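Local coordinates for Cgl0159-like domain-containing protein (Corynebacterium glutamicum, PDB 3FOK), which is of unknown function but adopts a TIM-barrel fold and assembles with further copies of itself, at residues A[43-48]-A[83-88]; A[148-153]-A[184-189]; A[198-203]-A[229-234]. One frame throughout, in Å; residues are numbered along the deposited sequence.

The three contacts follow one another along a TIM barrel, each closing before the next opens, and together sample strand pairing inside the barrel and helix packing around it. Contacts 1 and 2 are parallel strand pairings in the same sheet, each within a beta-alpha-beta unit, and they lie on opposite sides of the chain's centre with their own centres about 27 Å apart. Contact 3 is a joint between two helices outside that sheet, its centre about 16 Å from that of contact 2 and 24 Å from that of contact 1. Contacts 2 and 3 touch directly, CG of Met-185 packing on the backbone O of Ala-201, and both also meet a second subunit.

Contact 1: residues A[43-48]-A[83-88]; sequences KLFIVA and PGVDGV
Neighbouring parallel strands of the TIM barrel meet here, the two ends of the beta-alpha-beta unit formed by strand 44-48, helix 69-81 and strand 87-90. Val-47 N gives a fairly straight bond to Gly-87 O (3.0 Å, 165°), the donor standing above the carbonyl plane. Two residues earlier Phe-45 O receives two donors: Asp-86 N at 2.9 Å, lying in the carbonyl plane, and Gly-87 N in a weak bond. Asp-86, its CG beside its own backbone N (chi1 -58°), turns OD2 back to accept a bent bond from Phe-45 N at 2.9 Å; OD2 is less certainly placed, but as modelled the turn entering the second strand engages both backbone polar atoms of Phe-45. The Phe-45 ring, CG anti to the backbone N, presents its CD2 edge to Gly-84 O in the ring plane, while CE2 meets CG1 of the side chain alongside, Val-85, at 3.4 Å. Ile-46 CG1 lies over Gly-87, which has no side chain, and its CG2 touches Val-88 C at 3.7 Å. Helix 284-295 packs against Phe-45 and Val-85. OD1 of Asp-86 forms a salt bridge with Arg-35, so the buried carboxylate joins a cation to a strand N-H, which would favour its ionised form.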
# COMPACT_ATOMS: atom_id res chain seq x y z
N LYS A 43 -22.79 -9.34 34.08
CA LYS A 43 -21.51 -8.68 34.32
C LYS A 43 -20.34 -9.52 33.80
O LYS A 43 -20.47 -10.73 33.61
CB LYS A 43 -21.31 -8.39 35.80
CG LYS A 43 -21.84 -7.03 36.26
CD LYS A 43 -23.34 -6.91 36.07
CE LYS A 43 -23.86 -5.61 36.67
NZ LYS A 43 -23.25 -4.41 36.01
N LEU A 44 -19.21 -8.86 33.58
CA LEU A 44 -18.03 -9.53 33.06
C LEU A 44 -16.76 -9.07 33.79
O LEU A 44 -16.58 -7.88 34.04
CB LEU A 44 -17.91 -9.23 31.56
CG LEU A 44 -17.17 -10.18 30.62
CD1 LEU A 44 -17.83 -11.55 30.63
CD2 LEU A 44 -17.20 -9.59 29.21
N PHE A 45 -15.91 -10.02 34.14
CA PHE A 45 -14.65 -9.72 34.82
C PHE A 45 -13.53 -10.46 34.09
O PHE A 45 -13.48 -11.69 34.10
CB PHE A 45 -14.71 -10.14 36.29
CG PHE A 45 -13.39 -10.05 37.02
CD1 PHE A 45 -12.47 -9.06 36.71
CD2 PHE A 45 -13.09 -10.94 38.05
CE1 PHE A 45 -11.26 -8.96 37.41
CE2 PHE A 45 -11.90 -10.85 38.75
CZ PHE A 45 -10.98 -9.85 38.43
N ILE A 46 -12.64 -9.70 33.47
CA ILE A 46 -11.55 -10.27 32.70
C ILE A 46 -10.17 -9.78 33.15
O ILE A 46 -9.98 -8.59 33.40
CB ILE A 46 -11.75 -9.94 31.21
CG1 ILE A 46 -12.97 -10.71 30.69
CG2 ILE A 46 -10.49 -10.26 30.40
CD1 ILE A 46 -13.39 -10.33 29.29
N VAL A 47 -9.23 -10.71 33.27
CA VAL A 47 -7.88 -10.36 33.68
C VAL A 47 -7.00 -10.19 32.44
O VAL A 47 -6.95 -11.07 31.58
CB VAL A 47 -7.27 -11.44 34.60
CG1 VAL A 47 -6.07 -10.87 35.33
CG2 VAL A 47 -8.32 -11.92 35.60
N ALA A 48 -6.31 -9.06 32.36
CA ALA A 48 -5.47 -8.74 31.22
C ALA A 48 -3.97 -8.99 31.39
O ALA A 48 -3.40 -8.73 32.45
CB ALA A 48 -5.69 -7.28 30.83
N PRO A 83 -13.10 -17.97 41.91
CA PRO A 83 -14.47 -17.83 41.42
C PRO A 83 -14.73 -16.37 41.08
O PRO A 83 -14.23 -15.47 41.76
CB PRO A 83 -15.31 -18.32 42.60
CG PRO A 83 -14.47 -17.95 43.78
CD PRO A 83 -13.08 -18.36 43.33
N GLY A 84 -15.50 -16.13 40.02
CA GLY A 84 -15.79 -14.76 39.65
C GLY A 84 -15.05 -14.26 38.42
O GLY A 84 -15.50 -13.31 37.78
N VAL A 85 -13.93 -14.89 38.07
CA VAL A 85 -13.18 -14.47 36.89
C VAL A 85 -13.72 -15.17 35.65
O VAL A 85 -13.58 -16.38 35.48
CB VAL A 85 -11.65 -14.75 37.04
CG1 VAL A 85 -11.13 -14.09 38.31
CG2 VAL A 85 -11.39 -16.24 37.07
N ASP A 86 -14.35 -14.39 34.78
CA ASP A 86 -14.96 -14.92 33.57
C ASP A 86 -13.98 -15.22 32.44
O ASP A 86 -14.27 -16.05 31.59
CB ASP A 86 -16.03 -13.95 33.08
CG ASP A 86 -17.10 -13.71 34.12
OD1 ASP A 86 -17.90 -14.64 34.38
OD2 ASP A 86 -17.14 -12.60 34.68
N GLY A 87 -12.85 -14.53 32.42
CA GLY A 87 -11.91 -14.78 31.34
C GLY A 87 -10.60 -14.03 31.39
O GLY A 87 -10.26 -13.37 32.37
N VAL A 88 -9.86 -14.12 30.29
CA VAL A 88 -8.56 -13.49 30.18
C VAL A 88 -8.36 -12.80 28.83
O VAL A 88 -8.91 -13.22 27.81
CB VAL A 88 -7.45 -14.54 30.39
CG1 VAL A 88 -7.69 -15.74 29.48
CG2 VAL A 88 -6.09 -13.94 30.10

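Contact 2: residues A[148-153]-A[184-189]; sequences LVRINL and FMSNWV
Arg-150 and Phe-184 both set CG beside their own backbone N (chi1 -77° and -84°) and, paired in register, cross obliquely on one face of a parallel strand pair, CG of Arg-150 lying 4.0 Å from CB of Phe-184. The strands, 144-151 and 179-189, bracket helix 158-174 in a beta-alpha-beta unit of the TIM barrel, and their short segments run 51° apart. Three backbone bonds stitch them: a weak one from Phe-184 N to Val-149 O, then Ile-151 N to Phe-184 O at 2.7 Å, and Ser-186 N to Ile-151 O at 2.9 Å. In the last, the donor stands well above the carbonyl plane. Ser-186 OG sits beside CB and CG of Arg-150 and is hydrogen-bonded to Asn-195, while the arginine chain, bent at chi3, carries its guanidinium away from the second strand to salt bridges with Asp-127 and Glu-124. At the edge of the Phe-184 ring lies CD2 of Leu-148. On the other face Ile-151 and the selenomethionine Met-185 run side by side; Ile-151 touches both helices 158-174 and 199-210, Met-185 the latter. Asn-152 CA makes a C-H...O contact with Ser-186 O at 3.3 Å. Beyond the last backbone bond between the strands, a water continues the link: it accepts from Leu-153 N and donates to Ser-186 O, each at 2.9 Å.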
# COMPACT_ATOMS: atom_id res chain seq x y z
N LEU A 148 -6.12 -1.25 21.07
CA LEU A 148 -5.65 -0.09 21.81
C LEU A 148 -5.71 1.05 20.78
O LEU A 148 -5.07 0.98 19.74
CB LEU A 148 -4.21 -0.28 22.28
CG LEU A 148 -3.73 0.51 23.51
CD1 LEU A 148 -2.25 0.81 23.34
CD2 LEU A 148 -4.50 1.80 23.68
N VAL A 149 -6.49 2.08 21.07
CA VAL A 149 -6.62 3.20 20.15
C VAL A 149 -6.21 4.52 20.80
O VAL A 149 -7.05 5.27 21.28
CB VAL A 149 -8.07 3.36 19.63
CG1 VAL A 149 -8.10 4.33 18.46
CG2 VAL A 149 -8.63 2.01 19.23
N ARG A 150 -4.91 4.78 20.82
CA ARG A 150 -4.41 6.02 21.39
C ARG A 150 -4.43 7.07 20.30
O ARG A 150 -3.91 6.86 19.20
CB ARG A 150 -3.00 5.83 21.95
CG ARG A 150 -2.99 5.09 23.28
CD ARG A 150 -1.59 4.76 23.71
NE ARG A 150 -0.98 3.82 22.78
CZ ARG A 150 0.29 3.43 22.84
NH1 ARG A 150 1.09 3.91 23.78
NH2 ARG A 150 0.76 2.57 21.94
N ILE A 151 -5.05 8.20 20.60
CA ILE A 151 -5.20 9.29 19.64
C ILE A 151 -4.33 10.49 19.99
O ILE A 151 -4.64 11.25 20.91
CB ILE A 151 -6.68 9.72 19.57
CG1 ILE A 151 -7.54 8.50 19.22
CG2 ILE A 151 -6.85 10.83 18.56
CD1 ILE A 151 -9.03 8.72 19.32
N ASN A 152 -3.24 10.66 19.25
CA ASN A 152 -2.32 11.77 19.48
C ASN A 152 -2.46 12.76 18.33
O ASN A 152 -1.94 12.54 17.23
CB ASN A 152 -0.89 11.25 19.58
CG ASN A 152 0.09 12.30 20.05
OD1 ASN A 152 1.05 11.98 20.77
ND2 ASN A 152 -0.13 13.55 19.66
N LEU A 153 -3.15 13.86 18.60
CA LEU A 153 -3.39 14.90 17.60
C LEU A 153 -2.18 15.51 16.91
O LEU A 153 -2.29 16.01 15.80
CB LEU A 153 -4.23 16.02 18.22
CG LEU A 153 -5.63 15.61 18.68
CD1 LEU A 153 -6.36 16.81 19.24
CD2 LEU A 153 -6.40 15.02 17.51
N PHE A 184 -7.93 6.61 24.10
CA PHE A 184 -7.17 7.55 24.91
C PHE A 184 -6.77 8.72 24.04
O PHE A 184 -6.60 8.57 22.83
CB PHE A 184 -5.86 6.93 25.41
CG PHE A 184 -5.99 6.11 26.65
CD1 PHE A 184 -6.34 6.69 27.86
CD2 PHE A 184 -5.68 4.75 26.62
CE1 PHE A 184 -6.38 5.94 29.03
CE2 PHE A 184 -5.72 3.99 27.78
CZ PHE A 184 -6.07 4.58 28.99
N MSE A 185 -6.64 9.89 24.65
CA MSE A 185 -6.14 11.05 23.95
C MSE A 185 -4.73 11.01 24.50
O MSE A 185 -4.55 10.84 25.71
CB MSE A 185 -6.86 12.33 24.39
CG MSE A 185 -8.33 12.41 24.00
SE MSE A 185 -8.67 12.47 22.09
CE MSE A 185 -8.70 10.59 21.77
N SER A 186 -3.72 11.13 23.65
CA SER A 186 -2.34 11.08 24.13
C SER A 186 -1.51 12.24 23.60
O SER A 186 -1.79 12.77 22.53
CB SER A 186 -1.69 9.76 23.72
OG SER A 186 -2.38 8.65 24.27
N ASN A 187 -0.50 12.63 24.36
CA ASN A 187 0.37 13.72 23.95
C ASN A 187 1.83 13.37 24.21
O ASN A 187 2.14 12.53 25.05
CB ASN A 187 0.06 15.00 24.73
CG ASN A 187 -1.40 15.41 24.62
OD1 ASN A 187 -2.23 14.99 25.42
ND2 ASN A 187 -1.70 16.23 23.63
N TRP A 188 2.71 14.02 23.47
CA TRP A 188 4.13 13.82 23.66
C TRP A 188 4.54 14.85 24.70
O TRP A 188 4.33 16.05 24.50
CB TRP A 188 4.91 14.07 22.36
CG TRP A 188 4.87 12.93 21.40
CD1 TRP A 188 4.15 12.85 20.24
CD2 TRP A 188 5.58 11.69 21.50
NE1 TRP A 188 4.37 11.65 19.62
CE2 TRP A 188 5.25 10.92 20.37
CE3 TRP A 188 6.48 11.17 22.44
CZ2 TRP A 188 5.77 9.64 20.15
CZ3 TRP A 188 7.01 9.89 22.23
CH2 TRP A 188 6.65 9.15 21.09
N VAL A 189 5.10 14.38 25.81
CA VAL A 189 5.53 15.27 26.88
C VAL A 189 6.92 14.85 27.33
O VAL A 189 7.09 13.79 27.93
CB VAL A 189 4.57 15.21 28.08
CG1 VAL A 189 5.05 16.15 29.19
CG2 VAL A 189 3.16 15.59 27.65
O HOH W 1 -3.96 14.36 21.33

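Contact 3: residues A[198-203]-A[229-234]; sequences STDAVI and MERVME
Apolar packing forms the buried part of this joint between two helical elements on the outside of the TIM barrel, the first turn of helix 199-210 and the short, weakly bonded helix at about 229-232. Val-232 is its centre. Its two methyls take separate partners: CG1, anti to the backbone N, meets CG1 of Val-202 at 3.6 Å, the two side chains crossing at about a right angle, and CG2 meets CG2 of Thr-199 at 3.7 Å. Ile-203 approaches from further along its helix, with CG1 against CA of Val-232 and CD1 lying 3.6 Å from the carbonyl O of Arg-231. Leu-223 of strand 219-224 packs against Val-232, tying the joint to the sheet, and Ala-67 of the second subunit packs on Ile-203.

Polar and charged contacts border this apolar patch. Thr-199 divides its branches: OG1 is hydrogen-bonded to Glu-227 O, and CG2 also lies 3.4 Å from NH1 of Arg-231. Apart from the joint itself, Ser-198 starts the first helix as its N-cap, OG accepting a weak bond from Ala-201 N. The arginine chain runs extended from CG to NE, CG anti to the backbone N (chi1 -175°), and so reaches across to the first helix. NH1 has a salt bridge to Glu-228. NH2 serves two carboxylates, Asp-200 and Glu-63 of the second subunit, and the cation probably eases their closeness. The bridge within the chain joins Asp-200 OD1 to Arg-231 NH2 at 2.8 Å, carboxylate and guanidinium planes turned 82° apart.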
# COMPACT_ATOMS: atom_id res chain seq x y z
N SER A 198 -7.87 13.48 31.84
CA SER A 198 -8.86 14.47 32.27
C SER A 198 -10.22 14.02 31.73
O SER A 198 -10.29 13.42 30.66
CB SER A 198 -8.52 15.86 31.74
OG SER A 198 -8.68 15.93 30.34
N THR A 199 -11.28 14.33 32.46
CA THR A 199 -12.63 13.95 32.07
C THR A 199 -12.97 14.26 30.61
O THR A 199 -13.47 13.39 29.89
CB THR A 199 -13.67 14.63 32.97
OG1 THR A 199 -13.35 14.37 34.34
CG2 THR A 199 -15.07 14.09 32.67
N ASP A 200 -12.72 15.49 30.18
CA ASP A 200 -13.05 15.88 28.81
C ASP A 200 -12.26 15.14 27.73
O ASP A 200 -12.78 14.91 26.64
CB ASP A 200 -12.89 17.39 28.63
CG ASP A 200 -13.99 18.17 29.33
OD1 ASP A 200 -15.17 17.81 29.16
OD2 ASP A 200 -13.67 19.14 30.05
N ALA A 201 -11.01 14.78 28.03
CA ALA A 201 -10.20 14.06 27.06
C ALA A 201 -10.77 12.66 26.86
O ALA A 201 -10.88 12.18 25.73
CB ALA A 201 -8.76 13.99 27.53
N VAL A 202 -11.12 12.00 27.96
CA VAL A 202 -11.68 10.66 27.87
C VAL A 202 -12.97 10.69 27.05
O VAL A 202 -13.20 9.83 26.21
CB VAL A 202 -11.99 10.09 29.28
CG1 VAL A 202 -12.67 8.73 29.15
CG2 VAL A 202 -10.71 9.97 30.08
N ILE A 203 -13.80 11.70 27.31
CA ILE A 203 -15.05 11.84 26.59
C ILE A 203 -14.80 12.03 25.10
O ILE A 203 -15.47 11.40 24.27
CB ILE A 203 -15.86 13.03 27.15
CG1 ILE A 203 -16.42 12.65 28.53
CG2 ILE A 203 -16.99 13.41 26.19
CD1 ILE A 203 -17.15 13.77 29.23
N MSE A 229 -16.94 10.43 36.45
CA MSE A 229 -17.27 9.22 35.65
C MSE A 229 -18.68 8.92 35.21
O MSE A 229 -18.94 7.88 34.56
CB MSE A 229 -16.86 7.98 36.42
CG MSE A 229 -15.44 7.50 36.14
SE MSE A 229 -15.15 6.98 34.32
CE MSE A 229 -15.51 5.09 34.47
N GLU A 230 -19.61 9.78 35.56
CA GLU A 230 -21.01 9.49 35.29
C GLU A 230 -21.38 10.42 34.16
O GLU A 230 -22.37 10.26 33.45
CB GLU A 230 -21.68 9.77 36.59
CG GLU A 230 -23.18 9.74 36.79
CD GLU A 230 -23.40 10.23 38.19
OE1 GLU A 230 -22.68 9.77 39.12
OE2 GLU A 230 -24.24 11.12 38.37
N ARG A 231 -20.40 11.27 33.94
CA ARG A 231 -20.42 12.26 32.92
C ARG A 231 -19.66 11.68 31.73
O ARG A 231 -19.97 11.99 30.58
CB ARG A 231 -19.73 13.49 33.46
CG ARG A 231 -19.78 14.66 32.54
CD ARG A 231 -19.14 15.86 33.18
NE ARG A 231 -18.58 16.75 32.18
CZ ARG A 231 -17.37 17.29 32.25
NH1 ARG A 231 -16.59 17.03 33.29
NH2 ARG A 231 -16.93 18.07 31.28
N VAL A 232 -18.68 10.83 32.01
CA VAL A 232 -17.92 10.18 30.96
C VAL A 232 -18.86 9.14 30.37
O VAL A 232 -18.88 8.93 29.16
CB VAL A 232 -16.67 9.46 31.51
CG1 VAL A 232 -16.03 8.62 30.42
CG2 VAL A 232 -15.67 10.47 32.05
N MSE A 233 -19.64 8.50 31.23
CA MSE A 233 -20.57 7.48 30.78
C MSE A 233 -21.74 8.03 29.98
O MSE A 233 -22.48 7.27 29.36
CB MSE A 233 -21.10 6.67 31.97
CG MSE A 233 -20.07 5.73 32.59
SE MSE A 233 -19.11 4.68 31.27
CE MSE A 233 -17.36 5.47 31.53
N GLU A 234 -21.92 9.34 29.99
CA GLU A 234 -22.99 9.96 29.22
C GLU A 234 -22.46 10.16 27.80
O GLU A 234 -23.12 10.75 26.95
CB GLU A 234 -23.40 11.30 29.83
CG GLU A 234 -23.91 11.18 31.26
CD GLU A 234 -24.32 12.52 31.87
OE1 GLU A 234 -23.54 13.49 31.77
OE2 GLU A 234 -25.43 12.59 32.45